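Local coordinates for protein collagen alpha-1(XX) chain (Homo sapiens, PDB 5KF4) that probably contributes to the extracellular matrix as a collagen chain, of which this fibronectin type III domain is one of the non-collagenous modules, at residues 14-19 against 92-96; 22-27 against 96-100; 36-41 against 80-85; 42-48 against 75-81. All blocks are in the same frame, centred on the assembly; numbering follows the deposited sequence.

Contact 1. Residues 14-19 against 92-96; sequences PTSLVL and LRGLV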
loop_
_atom_site.group_PDB
_atom_site.type_symbol
_atom_site.label_atom_id
_atom_site.label_comp_id
_atom_site.label_asym_id
_atom_site.label_seq_id
_atom_site.Cartn_x
_atom_site.Cartn_y
_atom_site.Cartn_z
ATOM N N PRO A 14 -6.010 0.900 8.704
ATOM C CA PRO A 14 -6.892 -0.118 8.145
ATOM C C PRO A 14 -6.375 -1.503 8.532
ATOM O O PRO A 14 -5.247 -1.627 9.006
ATOM C CB PRO A 14 -6.798 0.116 6.639
ATOM C CG PRO A 14 -5.492 0.799 6.426
ATOM C CD PRO A 14 -5.156 1.538 7.689
ATOM N N THR A 15 -7.206 -2.524 8.366
ATOM C CA THR A 15 -6.821 -3.882 8.720
ATOM C C THR A 15 -7.051 -4.838 7.562
ATOM O O THR A 15 -7.675 -4.474 6.560
ATOM C CB THR A 15 -7.595 -4.390 9.954
ATOM O OG1 THR A 15 -9.003 -4.257 9.729
ATOM C CG2 THR A 15 -7.203 -3.601 11.200
ATOM N N SER A 16 -6.510 -6.048 7.700
ATOM C CA SER A 16 -6.809 -7.163 6.801
ATOM C C SER A 16 -6.483 -6.855 5.343
ATOM O O SER A 16 -7.383 -6.723 4.512
ATOM C CB SER A 16 -8.281 -7.576 6.933
ATOM O OG SER A 16 -9.138 -6.738 6.183
ATOM N N LEU A 17 -5.193 -6.749 5.035
ATOM C CA LEU A 17 -4.759 -6.470 3.671
ATOM C C LEU A 17 -4.935 -7.691 2.768
ATOM O O LEU A 17 -4.479 -8.785 3.092
ATOM C CB LEU A 17 -3.296 -6.025 3.659
ATOM C CG LEU A 17 -2.732 -5.639 2.290
ATOM C CD1 LEU A 17 -3.288 -4.281 1.894
ATOM C CD2 LEU A 17 -1.219 -5.628 2.288
ATOM N N VAL A 18 -5.593 -7.494 1.630
ATOM C CA VAL A 18 -5.827 -8.574 0.675
ATOM C C VAL A 18 -5.243 -8.231 -0.698
ATOM O O VAL A 18 -5.683 -7.288 -1.353
ATOM C CB VAL A 18 -7.334 -8.884 0.527
ATOM C CG1 VAL A 18 -7.547 -10.065 -0.397
ATOM C CG2 VAL A 18 -7.960 -9.151 1.889
ATOM N N LEU A 19 -4.263 -9.016 -1.132
ATOM C CA LEU A 19 -3.604 -8.803 -2.419
ATOM C C LEU A 19 -4.071 -9.841 -3.439
ATOM O O LEU A 19 -3.678 -11.003 -3.364
ATOM C CB LEU A 19 -2.076 -8.863 -2.273
ATOM C CG LEU A 19 -1.352 -8.035 -1.201
ATOM C CD1 LEU A 19 -1.484 -8.647 0.187
ATOM C CD2 LEU A 19 0.114 -7.866 -1.550
ATOM N N LEU A 92 -0.361 -1.527 6.666
ATOM C CA LEU A 92 -0.348 -2.938 6.317
ATOM C C LEU A 92 0.684 -3.188 5.237
ATOM O O LEU A 92 0.957 -2.315 4.414
ATOM C CB LEU A 92 -1.728 -3.373 5.809
ATOM C CG LEU A 92 -2.958 -3.023 6.649
ATOM C CD1 LEU A 92 -4.238 -3.363 5.902
ATOM C CD2 LEU A 92 -2.912 -3.778 7.968
ATOM N N ARG A 93 1.245 -4.387 5.221
ATOM C CA ARG A 93 2.137 -4.748 4.135
ATOM C C ARG A 93 2.220 -6.247 3.885
ATOM O O ARG A 93 1.865 -7.058 4.740
ATOM C CB ARG A 93 3.539 -4.170 4.375
ATOM C CG ARG A 93 4.267 -4.700 5.586
ATOM C CD ARG A 93 5.679 -4.137 5.603
ATOM N NE ARG A 93 6.167 -3.831 6.941
ATOM C CZ ARG A 93 7.330 -3.231 7.183
ATOM N NH1 ARG A 93 8.123 -2.888 6.174
ATOM N NH2 ARG A 93 7.704 -2.984 8.431
ATOM N N GLY A 94 2.655 -6.597 2.681
ATOM C CA GLY A 94 2.806 -7.984 2.285
ATOM C C GLY A 94 3.616 -8.136 1.012
ATOM O O GLY A 94 3.834 -7.171 0.278
ATOM N N LEU A 95 4.062 -9.359 0.750
ATOM C CA LEU A 95 4.833 -9.655 -0.449
ATOM C C LEU A 95 3.961 -10.367 -1.468
ATOM O O LEU A 95 3.248 -11.315 -1.134
ATOM C CB LEU A 95 6.050 -10.519 -0.117
ATOM C CG LEU A 95 7.142 -9.922 0.769
ATOM C CD1 LEU A 95 8.079 -11.026 1.230
ATOM C CD2 LEU A 95 7.916 -8.842 0.024
ATOM N N VAL A 96 4.026 -9.917 -2.714
ATOM C CA VAL A 96 3.355 -10.609 -3.803
ATOM C C VAL A 96 4.244 -10.648 -5.044
ATOM O O VAL A 96 4.880 -9.658 -5.398
ATOM C CB VAL A 96 1.997 -9.945 -4.141
ATOM C CG1 VAL A 96 2.175 -8.468 -4.464
ATOM C CG2 VAL A 96 1.309 -10.675 -5.284
#

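Contact 2. Residues 22-27 against 96-100; sequences VTSSSI and VTTAP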
loop_
_atom_site.group_PDB
_atom_site.type_symbol
_atom_site.label_atom_id
_atom_site.label_comp_id
_atom_site.label_asym_id
_atom_site.label_seq_id
_atom_site.Cartn_x
_atom_site.Cartn_y
_atom_site.Cartn_z
ATOM N N VAL A 22 -3.852 -10.941 -9.337
ATOM C CA VAL A 22 -2.460 -10.787 -9.710
ATOM C C VAL A 22 -2.283 -11.140 -11.172
ATOM O O VAL A 22 -2.609 -12.246 -11.600
ATOM C CB VAL A 22 -1.546 -11.681 -8.852
ATOM C CG1 VAL A 22 -0.085 -11.408 -9.162
ATOM C CG2 VAL A 22 -1.840 -11.469 -7.381
ATOM N N THR A 23 -1.772 -10.187 -11.938
ATOM C CA THR A 23 -1.470 -10.425 -13.340
ATOM C C THR A 23 0.022 -10.242 -13.565
ATOM O O THR A 23 0.797 -10.169 -12.611
ATOM C CB THR A 23 -2.268 -9.488 -14.264
ATOM O OG1 THR A 23 -1.676 -8.183 -14.260
ATOM C CG2 THR A 23 -3.731 -9.402 -13.806
ATOM N N SER A 24 0.420 -10.169 -14.828
ATOM C CA SER A 24 1.816 -9.941 -15.172
ATOM C C SER A 24 2.267 -8.526 -14.831
ATOM O O SER A 24 3.456 -8.277 -14.614
ATOM C CB SER A 24 2.044 -10.217 -16.660
ATOM O OG SER A 24 0.811 -10.337 -17.351
ATOM N N SER A 25 1.313 -7.602 -14.772
ATOM C CA SER A 25 1.648 -6.193 -14.601
ATOM C C SER A 25 0.827 -5.474 -13.528
ATOM O O SER A 25 1.018 -4.282 -13.292
ATOM C CB SER A 25 1.489 -5.464 -15.938
ATOM O OG SER A 25 0.137 -5.466 -16.357
ATOM N N SER A 26 -0.086 -6.188 -12.884
ATOM C CA SER A 26 -0.988 -5.572 -11.909
ATOM C C SER A 26 -1.322 -6.470 -10.722
ATOM O O SER A 26 -1.311 -7.695 -10.825
ATOM C CB SER A 26 -2.295 -5.145 -12.583
ATOM O OG SER A 26 -3.156 -6.265 -12.740
ATOM N N ILE A 27 -1.607 -5.840 -9.589
ATOM C CA ILE A 27 -2.180 -6.545 -8.449
ATOM C C ILE A 27 -3.317 -5.699 -7.892
ATOM O O ILE A 27 -3.358 -4.485 -8.104
ATOM C CB ILE A 27 -1.172 -6.805 -7.310
ATOM C CG1 ILE A 27 -0.818 -5.500 -6.595
ATOM C CG2 ILE A 27 0.044 -7.574 -7.819
ATOM C CD1 ILE A 27 -0.312 -5.698 -5.179
ATOM N N VAL A 96 4.026 -9.917 -2.714
ATOM C CA VAL A 96 3.355 -10.609 -3.803
ATOM C C VAL A 96 4.244 -10.648 -5.044
ATOM O O VAL A 96 4.880 -9.658 -5.398
ATOM C CB VAL A 96 1.997 -9.945 -4.141
ATOM C CG1 VAL A 96 2.175 -8.468 -4.464
ATOM C CG2 VAL A 96 1.309 -10.675 -5.284
ATOM N N THR A 97 4.310 -11.811 -5.682
ATOM C CA THR A 97 5.084 -11.966 -6.907
ATOM C C THR A 97 4.124 -11.986 -8.089
ATOM O O THR A 97 3.188 -12.784 -8.117
ATOM C CB THR A 97 5.944 -13.251 -6.900
ATOM O OG1 THR A 97 6.923 -13.167 -5.858
ATOM C CG2 THR A 97 6.668 -13.418 -8.224
ATOM N N THR A 98 4.346 -11.096 -9.054
ATOM C CA THR A 98 3.476 -11.015 -10.224
ATOM C C THR A 98 3.609 -12.264 -11.098
ATOM O O THR A 98 4.638 -12.941 -11.084
ATOM C CB THR A 98 3.772 -9.750 -11.083
ATOM O OG1 THR A 98 5.148 -9.735 -11.476
ATOM C CG2 THR A 98 3.471 -8.483 -10.305
ATOM N N ALA A 99 2.543 -12.576 -11.826
ATOM C CA ALA A 99 2.527 -13.703 -12.749
ATOM C C ALA A 99 3.621 -13.562 -13.815
ATOM O O ALA A 99 4.063 -12.450 -14.107
ATOM C CB ALA A 99 1.153 -13.823 -13.399
ATOM N N PRO A 100 4.069 -14.691 -14.396
ATOM C CA PRO A 100 5.111 -14.656 -15.432
ATOM C C PRO A 100 4.700 -13.889 -16.691
ATOM O O PRO A 100 3.563 -14.013 -17.144
ATOM C CB PRO A 100 5.333 -16.139 -15.750
ATOM C CG PRO A 100 4.919 -16.849 -14.507
ATOM C CD PRO A 100 3.746 -16.073 -13.997
ATOM O OXT PRO A 100 5.495 -13.144 -17.263
#

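Contact 3. Residues 36-41 against 80-85; sequences RHPLKY and VFPIYE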
loop_
_atom_site.group_PDB
_atom_site.type_symbol
_atom_site.label_atom_id
_atom_site.label_comp_id
_atom_site.label_asym_id
_atom_site.label_seq_id
_atom_site.Cartn_x
_atom_site.Cartn_y
_atom_site.Cartn_z
ATOM N N ARG A 36 -13.222 5.572 11.518
ATOM C CA ARG A 36 -12.873 6.937 11.156
ATOM C C ARG A 36 -12.076 6.934 9.864
ATOM O O ARG A 36 -10.929 6.486 9.822
ATOM C CB ARG A 36 -12.060 7.597 12.272
ATOM C CG ARG A 36 -12.083 9.114 12.304
ATOM C CD ARG A 36 -11.245 9.611 13.471
ATOM N NE ARG A 36 -10.523 10.842 13.164
ATOM C CZ ARG A 36 -9.428 11.237 13.804
ATOM N NH1 ARG A 36 -8.925 10.489 14.778
ATOM N NH2 ARG A 36 -8.829 12.372 13.469
ATOM N N HIS A 37 -12.694 7.425 8.799
ATOM C CA HIS A 37 -12.047 7.418 7.500
ATOM C C HIS A 37 -11.028 8.552 7.437
ATOM O O HIS A 37 -11.302 9.665 7.890
ATOM C CB HIS A 37 -13.090 7.536 6.393
ATOM C CG HIS A 37 -13.900 6.290 6.207
ATOM N ND1 HIS A 37 -13.822 5.221 7.072
ATOM C CD2 HIS A 37 -14.805 5.946 5.260
ATOM C CE1 HIS A 37 -14.645 4.268 6.667
ATOM N NE2 HIS A 37 -15.252 4.683 5.571
ATOM N N PRO A 38 -9.850 8.278 6.863
ATOM C CA PRO A 38 -8.813 9.310 6.820
ATOM C C PRO A 38 -9.061 10.345 5.740
ATOM O O PRO A 38 -10.088 10.301 5.065
ATOM C CB PRO A 38 -7.546 8.505 6.535
ATOM C CG PRO A 38 -8.027 7.358 5.722
ATOM C CD PRO A 38 -9.372 6.995 6.313
ATOM N N LEU A 39 -8.164 11.318 5.635
ATOM C CA LEU A 39 -8.233 12.262 4.539
ATOM C C LEU A 39 -7.676 11.536 3.326
ATOM O O LEU A 39 -8.218 11.645 2.227
ATOM C CB LEU A 39 -7.468 13.551 4.839
ATOM C CG LEU A 39 -8.238 14.588 5.666
ATOM C CD1 LEU A 39 -8.339 14.180 7.132
ATOM C CD2 LEU A 39 -7.626 15.973 5.530
ATOM N N LYS A 40 -6.605 10.774 3.545
ATOM C CA LYS A 40 -5.904 10.076 2.466
ATOM C C LYS A 40 -5.260 8.748 2.906
ATOM O O LYS A 40 -5.152 8.457 4.099
ATOM C CB LYS A 40 -4.811 10.977 1.867
ATOM C CG LYS A 40 -5.283 12.291 1.253
ATOM C CD LYS A 40 -6.084 12.042 -0.022
ATOM C CE LYS A 40 -6.760 13.312 -0.519
ATOM N NZ LYS A 40 -7.464 13.090 -1.812
ATOM N N TYR A 41 -4.833 7.956 1.919
ATOM C CA TYR A 41 -3.986 6.776 2.129
ATOM C C TYR A 41 -2.716 6.843 1.278
ATOM O O TYR A 41 -2.784 7.168 0.094
ATOM C CB TYR A 41 -4.725 5.473 1.792
ATOM C CG TYR A 41 -5.714 4.984 2.824
ATOM C CD1 TYR A 41 -5.275 4.389 4.001
ATOM C CD2 TYR A 41 -7.083 5.075 2.606
ATOM C CE1 TYR A 41 -6.165 3.926 4.944
ATOM C CE2 TYR A 41 -7.986 4.610 3.549
ATOM C CZ TYR A 41 -7.521 4.037 4.716
ATOM O OH TYR A 41 -8.412 3.574 5.658
ATOM N N VAL A 80 0.477 0.020 2.789
ATOM C CA VAL A 80 -0.661 0.932 2.866
ATOM C C VAL A 80 -0.564 1.827 4.096
ATOM O O VAL A 80 -0.678 1.351 5.219
ATOM C CB VAL A 80 -1.993 0.167 2.918
ATOM C CG1 VAL A 80 -3.162 1.138 3.001
ATOM C CG2 VAL A 80 -2.129 -0.736 1.715
ATOM N N PHE A 81 -0.364 3.122 3.880
ATOM C CA PHE A 81 -0.222 4.082 4.973
ATOM C C PHE A 81 -1.438 4.995 5.067
ATOM O O PHE A 81 -1.770 5.689 4.108
ATOM C CB PHE A 81 1.037 4.923 4.787
ATOM C CG PHE A 81 2.315 4.150 4.926
ATOM C CD1 PHE A 81 2.915 3.997 6.164
ATOM C CD2 PHE A 81 2.920 3.578 3.815
ATOM C CE1 PHE A 81 4.098 3.297 6.293
ATOM C CE2 PHE A 81 4.102 2.871 3.938
ATOM C CZ PHE A 81 4.693 2.729 5.177
ATOM N N PRO A 82 -2.107 5.008 6.226
ATOM C CA PRO A 82 -3.237 5.932 6.372
ATOM C C PRO A 82 -2.786 7.369 6.606
ATOM O O PRO A 82 -1.848 7.603 7.375
ATOM C CB PRO A 82 -3.978 5.388 7.598
ATOM C CG PRO A 82 -2.922 4.691 8.400
ATOM C CD PRO A 82 -1.888 4.183 7.428
ATOM N N ILE A 83 -3.468 8.323 5.977
ATOM C CA ILE A 83 -3.110 9.724 6.150
ATOM C C ILE A 83 -4.266 10.505 6.778
ATOM O O ILE A 83 -5.286 10.766 6.137
ATOM C CB ILE A 83 -2.718 10.388 4.800
ATOM C CG1 ILE A 83 -1.609 9.599 4.093
ATOM C CG2 ILE A 83 -2.323 11.845 5.005
ATOM C CD1 ILE A 83 -0.324 9.485 4.879
ATOM N N TYR A 84 -4.097 10.837 8.053
ATOM C CA TYR A 84 -5.047 11.641 8.808
ATOM C C TYR A 84 -4.404 12.994 9.105
ATOM O O TYR A 84 -3.297 13.276 8.646
ATOM C CB TYR A 84 -5.444 10.942 10.110
ATOM C CG TYR A 84 -6.256 9.672 9.942
ATOM C CD1 TYR A 84 -5.646 8.475 9.587
ATOM C CD2 TYR A 84 -7.626 9.661 10.183
ATOM C CE1 TYR A 84 -6.370 7.310 9.456
ATOM C CE2 TYR A 84 -8.363 8.497 10.053
ATOM C CZ TYR A 84 -7.730 7.329 9.687
ATOM O OH TYR A 84 -8.450 6.168 9.546
ATOM N N GLU A 85 -5.098 13.826 9.870
ATOM C CA GLU A 85 -4.531 15.078 10.373
ATOM C C GLU A 85 -3.443 14.872 11.434
ATOM O O GLU A 85 -2.553 15.708 11.592
ATOM C CB GLU A 85 -5.635 15.980 10.933
ATOM C CG GLU A 85 -5.221 17.443 11.129
ATOM C CD GLU A 85 -4.945 18.193 9.834
ATOM O OE1 GLU A 85 -5.154 17.629 8.739
ATOM O OE2 GLU A 85 -4.514 19.362 9.916
#

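Contact 4. Residues 42-48 against 75-81; sequences LIVWRAS and EYLVSVF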
loop_
_atom_site.group_PDB
_atom_site.type_symbol
_atom_site.label_atom_id
_atom_site.label_comp_id
_atom_site.label_asym_id
_atom_site.label_seq_id
_atom_site.Cartn_x
_atom_site.Cartn_y
_atom_site.Cartn_z
ATOM N N LEU A 42 -1.567 6.515 1.866
ATOM C CA LEU A 42 -0.332 6.383 1.091
ATOM C C LEU A 42 -0.026 4.921 0.772
ATOM O O LEU A 42 0.132 4.099 1.675
ATOM C CB LEU A 42 0.857 6.998 1.831
ATOM C CG LEU A 42 2.219 6.702 1.185
ATOM C CD1 LEU A 42 2.352 7.362 -0.186
ATOM C CD2 LEU A 42 3.382 7.074 2.088
ATOM N N ILE A 43 0.098 4.620 -0.517
ATOM C CA ILE A 43 0.423 3.275 -0.989
ATOM C C ILE A 43 1.823 3.211 -1.608
ATOM O O ILE A 43 2.156 3.995 -2.499
ATOM C CB ILE A 43 -0.613 2.790 -2.019
ATOM C CG1 ILE A 43 -1.994 2.703 -1.369
ATOM C CG2 ILE A 43 -0.212 1.444 -2.590
ATOM C CD1 ILE A 43 -3.130 2.926 -2.325
ATOM N N VAL A 44 2.636 2.271 -1.128
ATOM C CA VAL A 44 4.032 2.145 -1.547
ATOM C C VAL A 44 4.343 0.738 -2.050
ATOM O O VAL A 44 4.061 -0.241 -1.362
ATOM C CB VAL A 44 4.995 2.460 -0.379
ATOM C CG1 VAL A 44 6.442 2.426 -0.849
ATOM C CG2 VAL A 44 4.655 3.800 0.259
ATOM N N TRP A 45 4.922 0.627 -3.242
ATOM C CA TRP A 45 5.388 -0.676 -3.716
ATOM C C TRP A 45 6.764 -0.599 -4.378
ATOM O O TRP A 45 7.054 0.334 -5.126
ATOM C CB TRP A 45 4.375 -1.301 -4.684
ATOM C CG TRP A 45 4.160 -0.528 -5.946
ATOM C CD1 TRP A 45 4.644 -0.835 -7.180
ATOM C CD2 TRP A 45 3.403 0.680 -6.098
ATOM N NE1 TRP A 45 4.236 0.105 -8.097
ATOM C CE2 TRP A 45 3.474 1.048 -7.457
ATOM C CE3 TRP A 45 2.674 1.487 -5.218
ATOM C CZ2 TRP A 45 2.846 2.186 -7.956
ATOM C CZ3 TRP A 45 2.050 2.612 -5.713
ATOM C CH2 TRP A 45 2.139 2.952 -7.071
ATOM N N ARG A 46 7.608 -1.581 -4.079
ATOM C CA ARG A 46 8.960 -1.650 -4.626
ATOM C C ARG A 46 9.368 -3.088 -4.914
ATOM O O ARG A 46 8.890 -4.016 -4.264
ATOM C CB ARG A 46 9.989 -1.020 -3.685
ATOM C CG ARG A 46 10.078 -1.659 -2.314
ATOM C CD ARG A 46 11.139 -0.963 -1.482
ATOM N NE ARG A 46 12.413 -0.929 -2.200
ATOM C CZ ARG A 46 13.432 -0.131 -1.893
ATOM N NH1 ARG A 46 13.337 0.714 -0.874
ATOM N NH2 ARG A 46 14.548 -0.178 -2.610
ATOM N N ALA A 47 10.250 -3.277 -5.889
ATOM C CA ALA A 47 10.783 -4.604 -6.152
ATOM C C ALA A 47 11.652 -5.021 -4.965
ATOM O O ALA A 47 12.558 -4.291 -4.559
ATOM C CB ALA A 47 11.585 -4.619 -7.451
ATOM N N SER A 48 11.371 -6.202 -4.420
ATOM C CA SER A 48 11.992 -6.662 -3.176
ATOM C C SER A 48 13.504 -6.864 -3.279
ATOM O O SER A 48 14.199 -6.878 -2.262
ATOM C CB SER A 48 11.332 -7.962 -2.699
ATOM O OG SER A 48 11.793 -9.081 -3.435
ATOM N N GLU A 75 8.889 -9.867 -7.361
ATOM C CA GLU A 75 8.372 -9.775 -6.006
ATOM C C GLU A 75 8.315 -8.320 -5.563
ATOM O O GLU A 75 9.296 -7.582 -5.676
ATOM C CB GLU A 75 9.234 -10.580 -5.036
ATOM C CG GLU A 75 8.708 -10.588 -3.613
ATOM C CD GLU A 75 9.433 -11.576 -2.723
ATOM O OE1 GLU A 75 10.664 -11.713 -2.861
ATOM O OE2 GLU A 75 8.770 -12.211 -1.878
ATOM N N TYR A 76 7.152 -7.908 -5.073
ATOM C CA TYR A 76 6.974 -6.555 -4.571
ATOM C C TYR A 76 6.622 -6.502 -3.091
ATOM O O TYR A 76 5.838 -7.313 -2.603
ATOM C CB TYR A 76 5.889 -5.826 -5.372
ATOM C CG TYR A 76 6.306 -5.427 -6.769
ATOM C CD1 TYR A 76 6.979 -4.234 -6.993
ATOM C CD2 TYR A 76 6.027 -6.234 -7.862
ATOM C CE1 TYR A 76 7.360 -3.857 -8.260
ATOM C CE2 TYR A 76 6.408 -5.862 -9.135
ATOM C CZ TYR A 76 7.074 -4.674 -9.327
ATOM O OH TYR A 76 7.459 -4.295 -10.591
ATOM N N LEU A 77 7.223 -5.551 -2.381
ATOM C CA LEU A 77 6.767 -5.192 -1.047
ATOM C C LEU A 77 5.716 -4.110 -1.197
ATOM O O LEU A 77 5.991 -3.052 -1.755
ATOM C CB LEU A 77 7.916 -4.702 -0.164
ATOM C CG LEU A 77 7.540 -4.502 1.308
ATOM C CD1 LEU A 77 7.057 -5.808 1.932
ATOM C CD2 LEU A 77 8.702 -3.916 2.101
ATOM N N VAL A 78 4.519 -4.364 -0.689
ATOM C CA VAL A 78 3.410 -3.444 -0.893
ATOM C C VAL A 78 2.903 -2.906 0.440
ATOM O O VAL A 78 2.568 -3.677 1.326
ATOM C CB VAL A 78 2.257 -4.127 -1.639
ATOM C CG1 VAL A 78 1.124 -3.154 -1.840
ATOM C CG2 VAL A 78 2.741 -4.659 -2.979
ATOM N N SER A 79 2.853 -1.585 0.580
ATOM C CA SER A 79 2.483 -0.971 1.852
ATOM C C SER A 79 1.291 -0.022 1.735
ATOM O O SER A 79 1.117 0.657 0.721
ATOM C CB SER A 79 3.681 -0.231 2.443
ATOM O OG SER A 79 4.765 -1.116 2.669
ATOM N N VAL A 80 0.477 0.020 2.789
ATOM C CA VAL A 80 -0.661 0.932 2.866
ATOM C C VAL A 80 -0.564 1.827 4.096
ATOM O O VAL A 80 -0.678 1.351 5.219
ATOM C CB VAL A 80 -1.993 0.167 2.918
ATOM C CG1 VAL A 80 -3.162 1.138 3.001
ATOM C CG2 VAL A 80 -2.129 -0.736 1.715
ATOM N N PHE A 81 -0.364 3.122 3.880
ATOM C CA PHE A 81 -0.222 4.082 4.973
ATOM C C PHE A 81 -1.438 4.995 5.067
ATOM O O PHE A 81 -1.770 5.689 4.108
ATOM C CB PHE A 81 1.037 4.923 4.787
ATOM C CG PHE A 81 2.315 4.150 4.926
ATOM C CD1 PHE A 81 2.915 3.997 6.164
ATOM C CD2 PHE A 81 2.920 3.578 3.815
ATOM C CE1 PHE A 81 4.098 3.297 6.293
ATOM C CE2 PHE A 81 4.102 2.871 3.938
ATOM C CZ PHE A 81 4.693 2.729 5.177
#

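Contact 1. Residues 14-19 against 92-96
Pro14 opens the contact from the loop before strand 15-19: its O lies 3.3 Å from Leu92 CD2, while ring atom CG is 4.4 Å from Leu92 CD1. Thr15 and Ser16 turn their CA-to-CB bonds away, so they meet Leu92 by backbone alone, Thr15 C at 3.6 Å and Ser16 N at 4.0 Å from Leu92 CD1. Their hydroxyls are engaged instead with Thr32 of strand 27-32, and Ser16 OG also donates to Thr15 O (2.7 Å). Leu17 points across, with CB 3.6 Å from Leu92 CD1 and CD2 4.0 Å from Gly94 N. Leu19 points across again, its CD2 3.6 Å from Val96 CG1 and 4.2 Å from Gly94 O; a CB on Gly94 would sit 3.5 Å from Leu19 CD1, so its absence leaves room here.

No hydrogen bond joins the segments. Their axes approach to 7.3 Å at 31°, well beyond the spacing of paired strands, and the 360 Å² they bury is mostly aliphatic. Alternating inward leucines on one strand, facing Leu92 and Val96 on the other, are what is expected where edge strands of two different sheets face each other, here closing one side of the fibronectin type III beta sandwich.

Contact 2. Residues 22-27 against 96-100
Thr23 shapes the turn through its chi1 of 77° (p), which brings OG1 back over the following backbone: it accepts from Ser25 N at 3.1 Å and 158°, the geometry of an ST turn, and is hydrogen-bonded to Ser26 OG at 2.9 Å. The backbone of the same residue closes the turn, Thr23 N donating to Ser26 O at 2.8 Å, and its carbonyl faces the C-terminal segment, where Thr23 O accepts from Ala99 N (3.1 Å, 140°). Alongside, a CA-H...O contact runs from Ser24 CA to Ala99 O (3.5 Å, 158° at H).

Val22 (chi1 t) packs on both Val96 and Thr98: CG2 is 3.9 Å from Val96 CG2, and CG1 is 3.7 Å from Thr98 CA. Val96 adopts p (56°), which leaves its CG1 3.8 Å from Ile27 CD1, so the valine bridges Val22 and Ile27. Thr98, also p (57°), places CG2 4.3 Å from Ile27 CG2 while OG1 is hydrogen-bonded to Ala71 O and Thr74 N.

The turn thus links strands 15-20 and 27-32 of one sheet and packs on the end of strand 87-97 from the other. Ile27 continues inward onto Leu67 and Val78, and Leu70 lies beside both Ile27 and Thr98.

Contact 3. Residues 36-41 against 80-85
At the apolar centre Pro38 lies on the ring of Tyr84, its CB 3.3 Å from the ring centroid and 12° off the normal, a close CH-pi contact over the face. Tyr41 makes a second apolar patch: CE1 is 3.7 Å from Pro82 CB, and CD1 is 4.0 Å from Val80 CG1.

Around these the backbones pair antiparallel. Lys40 and Ile83 form a hydrogen-bonded pair, Lys40 N to Ile83 O at 2.9 Å (166°) and Ile83 N to Lys40 O at 2.5 Å, whereas Tyr41 and Pro82 are a non-hydrogen-bonded pair with CA atoms 4.4 Å apart. Leu39 N also reaches Ile83 O, at 3.0 Å but only 128°, a weak bond; with Leu39 and Lys40 both opposite Ile83, this is a classic beta bulge. Farther out, Tyr84 OH donates to Arg36 O (2.5 Å), tying the incoming loop to the strand, and the Arg36 guanidinium has Tyr84 CD2 over one face, with NE 4.3 Å from that carbon.

Here, at the start of strand 40-47, its ladder with strand 75-84 ends, flanked by strands 54-59 and 87-97. Tyr41 bonds by backbone to Val58 and meets Trp31 of the opposite sheet edge-to-face, while Phe81 and Ile83 touch Val88.

Contact 4. Residues 42-48 against 75-81
Backbone hydrogen bonding dominates. Strands 42-47 and 75-81 run antiparallel (162° between directions, axes 4.5 Å apart at closest) and are joined by three reciprocal pairs. Leu42 N to Phe81 O (2.4 Å) and Phe81 N to Leu42 O (2.5 Å) are very short; Val44 N to Ser79 O (2.9 Å) and Ser79 N to Val44 O (2.7 Å) follow, then Arg46 N to Leu77 O (3.2 Å) and Leu77 N to Arg46 O (2.9 Å). Ser48 N to Glu75 O (2.8 Å, 168°) extends the ladder. Non-hydrogen-bonded pairs alternate with these and contribute CA-H...O contacts, such as Trp45 CA to Leu77 O at 3.1 Å and 157°.

Side-chain packing divides between the two faces. Ile43, Trp45, Val78 and Val80 share one: Trp45 CB lies 4.1 Å from Val78 CG2, and the Trp45 edge turns toward the Tyr76 face in an offset edge-to-face pair, the Trp45 five-membered ring and Tyr76 ring centroids 5.9 Å apart, planes at 61°. On the other, Leu42 CB is 3.6 Å from Phe81 CB and Val44 CG2 is 3.8 Å from Phe81 CE2.

One side-chain polar bond crosses, Ser48 OG to Glu75 OE1 at 2.9 Å.

With Ile43, Trp45 and Val78 all touching Leu67 of the opposite sheet, the chemistry implies a central strand pair held chiefly by backbone hydrogen bonds, whose Trp45-bearing face forms one wall of the hydrophobic interior.

How the contacts relate
Contacts 1 and 2 both end on strand 87-97; contact 3, and within it contact 4, falls between the segments of each, so the first and last strands close over the central pair. Contacts 3 and 4 are successive parts of one ladder between strands 40-47 and 75-84, sharing Val80 and Phe81, with centres about 16 Å apart. Contacts 1 and 2 share Val96 on strand 87-97, which neighbours strand 75-84 in the same sheet; their centres lie about 15 Å apart. Contacts 2 and 3 sit on opposite sides of the chain's centre, about 26 Å between centres. Together, pairing within one sheet and packing against the other assemble a single compact fibronectin type III domain.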